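457aa long hypothetical protein (Pyrococcus horikoshii, PDB 2CSU) is of unknown function but has a Rossmann-like CoA-binding domain followed by domains of the succinyl-CoA ligase type. Local coordinates at residues A[9-14]-A[29-34]. Numbering follows the deposited sequence.
Sequences KGIAVI and KNLKEY
Ile11 and Val13 meet Leu31 and Tyr34 inside the first beta-alpha-beta unit of the Rossmann-like CoA-binding domain. Strand 10-14 is an inner strand of the parallel sheet, beside strand 38-42. Helix 23-31 packs on one face of that sheet, and residues 29-34 hold the C-terminal part of the helix and a type I turn from Leu31 to Tyr34. The contact is apolar and buried, with no hydrogen bond between the segments.

Leu31 reaches the strand with one methyl. Leu31 CD1 lies 3.4 Å from Val13 CG2, which is tight for two carbons, and 4.0 Å from Ile11 CG2. One methyl thus touches a branch from each of two residues on the same strand face. Leu31 runs obliquely to both of these side chains. In Val13, CG1 is anti to the backbone N (chi1 -177°), and the other branch, CG2, meets the leucine.

Ile11 divides its contacts between its two branches. CG2 serves Leu31, while the extended CG1 arm (chi2 178°) carries CD1 to the tyrosine ring. The side chains of Ile11 and Tyr34 cross at about a right angle.

The type I turn is closed by Tyr34 N bonding to Leu31 O at 3.0 Å. It folds the chain back, and the Tyr34 ring reaches the strand beside Leu31. Val39 of strand 38-42 also touches Leu31, Val13 and Tyr34, and Leu139 touches Ile11 and Tyr34. The phenol OH is hydrogen-bonded to Pro8 O, tying the ring to the chain just before the strand. Ile11 CD1 approaches the ring obliquely, 3.8 Å from Tyr34 CD2 and 4.0 Å from Tyr34 CE2.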
ATOM      1  N   LYS A   9     -29.931  21.104  -7.915  1.00 32.44           N
ATOM      2  CA  LYS A   9     -31.190  21.260  -7.201  1.00 34.33           C
ATOM      3  C   LYS A   9     -32.243  20.295  -7.721  1.00 33.49           C
ATOM      4  O   LYS A   9     -33.245  20.034  -7.050  1.00 35.13           O
ATOM      5  CB  LYS A   9     -31.692  22.703  -7.327  1.00 36.15           C
ATOM      6  CG  LYS A   9     -30.591  23.744  -7.155  1.00 38.93           C
ATOM      7  CD  LYS A   9     -31.151  25.095  -6.694  1.00 41.49           C
ATOM      8  CE  LYS A   9     -31.316  26.068  -7.848  1.00 42.97           C
ATOM      9  NZ  LYS A   9     -32.378  27.076  -7.548  1.00 44.83           N
ATOM     10  N   GLY A  10     -32.003  19.773  -8.919  1.00 31.96           N
ATOM     11  CA  GLY A  10     -32.911  18.831  -9.535  1.00 28.95           C
ATOM     12  C   GLY A  10     -32.146  17.942 -10.490  1.00 28.92           C
ATOM     13  O   GLY A  10     -31.545  18.425 -11.456  1.00 28.43           O
ATOM     14  N   ILE A  11     -32.167  16.638 -10.228  1.00 27.92           N
ATOM     15  CA  ILE A  11     -31.455  15.686 -11.070  1.00 25.86           C
ATOM     16  C   ILE A  11     -32.374  14.756 -11.832  1.00 25.75           C
ATOM     17  O   ILE A  11     -33.293  14.178 -11.266  1.00 27.86           O
ATOM     18  CB  ILE A  11     -30.505  14.783 -10.248  1.00 24.94           C
ATOM     19  CG1 ILE A  11     -29.579  15.625  -9.377  1.00 23.77           C
ATOM     20  CG2 ILE A  11     -29.708  13.891 -11.187  1.00 22.83           C
ATOM     21  CD1 ILE A  11     -28.659  14.800  -8.498  1.00 23.36           C
ATOM     22  N   ALA A  12     -32.110  14.610 -13.121  1.00 25.31           N
ATOM     23  CA  ALA A  12     -32.880  13.706 -13.956  1.00 24.10           C
ATOM     24  C   ALA A  12     -31.956  12.555 -14.317  1.00 23.73           C
ATOM     25  O   ALA A  12     -30.863  12.769 -14.864  1.00 22.26           O
ATOM     26  CB  ALA A  12     -33.363  14.420 -15.236  1.00 23.66           C
ATOM     27  N   VAL A  13     -32.353  11.336 -13.974  1.00 23.79           N
ATOM     28  CA  VAL A  13     -31.526  10.199 -14.343  1.00 23.47           C
ATOM     29  C   VAL A  13     -32.264   9.527 -15.481  1.00 24.42           C
ATOM     30  O   VAL A  13     -33.262   8.842 -15.277  1.00 25.15           O
ATOM     31  CB  VAL A  13     -31.322   9.222 -13.187  1.00 23.30           C
ATOM     32  CG1 VAL A  13     -30.388   8.102 -13.634  1.00 22.45           C
ATOM     33  CG2 VAL A  13     -30.713   9.954 -11.990  1.00 21.91           C
ATOM     34  N   ILE A  14     -31.782   9.758 -16.696  1.00 24.02           N
ATOM     35  CA  ILE A  14     -32.432   9.207 -17.872  1.00 24.64           C
ATOM     36  C   ILE A  14     -31.872   7.830 -18.158  1.00 25.18           C
ATOM     37  O   ILE A  14     -30.732   7.682 -18.574  1.00 26.51           O
ATOM     38  CB  ILE A  14     -32.252  10.182 -19.060  1.00 24.65           C
ATOM     39  CG1 ILE A  14     -32.660  11.588 -18.588  1.00 24.65           C
ATOM     40  CG2 ILE A  14     -33.092   9.730 -20.262  1.00 23.38           C
ATOM     41  CD1 ILE A  14     -32.576  12.689 -19.639  1.00 25.40           C
ATOM     42  N   LYS A  29     -29.813   4.191  -7.891  1.00 27.21           N
ATOM     43  CA  LYS A  29     -29.621   3.647  -6.553  1.00 28.87           C
ATOM     44  C   LYS A  29     -28.700   4.541  -5.723  1.00 29.00           C
ATOM     45  O   LYS A  29     -28.963   4.868  -4.573  1.00 28.64           O
ATOM     46  CB  LYS A  29     -29.003   2.257  -6.691  1.00 29.86           C
ATOM     47  CG  LYS A  29     -28.180   1.868  -5.460  1.00 33.75           C
ATOM     48  CD  LYS A  29     -28.353   0.395  -5.087  1.00 35.36           C
ATOM     49  CE  LYS A  29     -27.133  -0.454  -5.465  1.00 36.89           C
ATOM     50  NZ  LYS A  29     -27.554  -1.578  -6.300  1.00 40.08           N
ATOM     51  N   ASN A  30     -27.563   4.903  -6.339  1.00 29.12           N
ATOM     52  CA  ASN A  30     -26.615   5.759  -5.640  1.00 29.39           C
ATOM     53  C   ASN A  30     -27.209   7.139  -5.358  1.00 29.84           C
ATOM     54  O   ASN A  30     -26.915   7.773  -4.354  1.00 30.90           O
ATOM     55  CB  ASN A  30     -25.364   5.894  -6.508  1.00 29.03           C
ATOM     56  CG  ASN A  30     -24.596   4.599  -6.481  1.00 28.56           C
ATOM     57  OD1 ASN A  30     -24.430   3.964  -5.444  1.00 29.28           O
ATOM     58  ND2 ASN A  30     -24.101   4.209  -7.667  1.00 30.35           N
ATOM     59  N   LEU A  31     -28.026   7.677  -6.258  1.00 30.11           N
ATOM     60  CA  LEU A  31     -28.567   9.013  -6.048  1.00 29.85           C
ATOM     61  C   LEU A  31     -29.706   9.062  -5.035  1.00 30.45           C
ATOM     62  O   LEU A  31     -30.214  10.144  -4.723  1.00 30.36           O
ATOM     63  CB  LEU A  31     -29.022   9.620  -7.385  1.00 28.29           C
ATOM     64  CG  LEU A  31     -27.838   9.951  -8.307  1.00 28.37           C
ATOM     65  CD1 LEU A  31     -28.324  10.516  -9.632  1.00 26.86           C
ATOM     66  CD2 LEU A  31     -26.926  10.947  -7.598  1.00 26.90           C
ATOM     67  N   LYS A  32     -30.110   7.902  -4.526  1.00 30.85           N
ATOM     68  CA  LYS A  32     -31.170   7.915  -3.528  1.00 32.58           C
ATOM     69  C   LYS A  32     -30.672   8.517  -2.214  1.00 33.73           C
ATOM     70  O   LYS A  32     -31.433   8.880  -1.324  1.00 34.09           O
ATOM     71  CB  LYS A  32     -31.619   6.472  -3.299  1.00 32.88           C
ATOM     72  CG  LYS A  32     -32.391   5.907  -4.493  1.00 34.25           C
ATOM     73  CD  LYS A  32     -33.868   5.674  -4.168  1.00 34.58           C
ATOM     74  CE  LYS A  32     -34.135   4.265  -3.629  1.00 35.09           C
ATOM     75  NZ  LYS A  32     -35.556   3.953  -3.758  1.00 34.58           N
ATOM     76  N   GLU A  33     -29.334   8.579  -2.099  1.00 35.27           N
ATOM     77  CA  GLU A  33     -28.723   9.140  -0.898  1.00 36.43           C
ATOM     78  C   GLU A  33     -28.578  10.663  -0.989  1.00 36.89           C
ATOM     79  O   GLU A  33     -28.117  11.331  -0.071  1.00 37.40           O
ATOM     80  CB  GLU A  33     -27.348   8.496  -0.718  1.00 37.11           C
ATOM     81  CG  GLU A  33     -27.437   7.010  -0.367  1.00 39.35           C
ATOM     82  CD  GLU A  33     -26.045   6.425  -0.303  1.00 39.59           C
ATOM     83  OE1 GLU A  33     -25.186   7.024   0.329  1.00 40.37           O
ATOM     84  OE2 GLU A  33     -25.826   5.375  -0.904  1.00 39.47           O
ATOM     85  N   TYR A  34     -28.951  11.206  -2.161  1.00 36.92           N
ATOM     86  CA  TYR A  34     -28.825  12.645  -2.361  1.00 37.48           C
ATOM     87  C   TYR A  34     -30.131  13.379  -2.031  1.00 38.33           C
ATOM     88  O   TYR A  34     -31.131  13.285  -2.731  1.00 39.14           O
ATOM     89  CB  TYR A  34     -28.430  12.883  -3.820  1.00 35.68           C
ATOM     90  CG  TYR A  34     -28.145  14.322  -4.042  1.00 34.34           C
ATOM     91  CD1 TYR A  34     -26.988  14.893  -3.517  1.00 33.86           C
ATOM     92  CD2 TYR A  34     -29.054  15.118  -4.737  1.00 33.32           C
ATOM     93  CE1 TYR A  34     -26.742  16.246  -3.686  1.00 32.99           C
ATOM     94  CE2 TYR A  34     -28.813  16.474  -4.898  1.00 33.67           C
ATOM     95  CZ  TYR A  34     -27.666  17.038  -4.370  1.00 33.64           C
ATOM     96  OH  TYR A  34     -27.409  18.383  -4.545  1.00 33.03           O
TER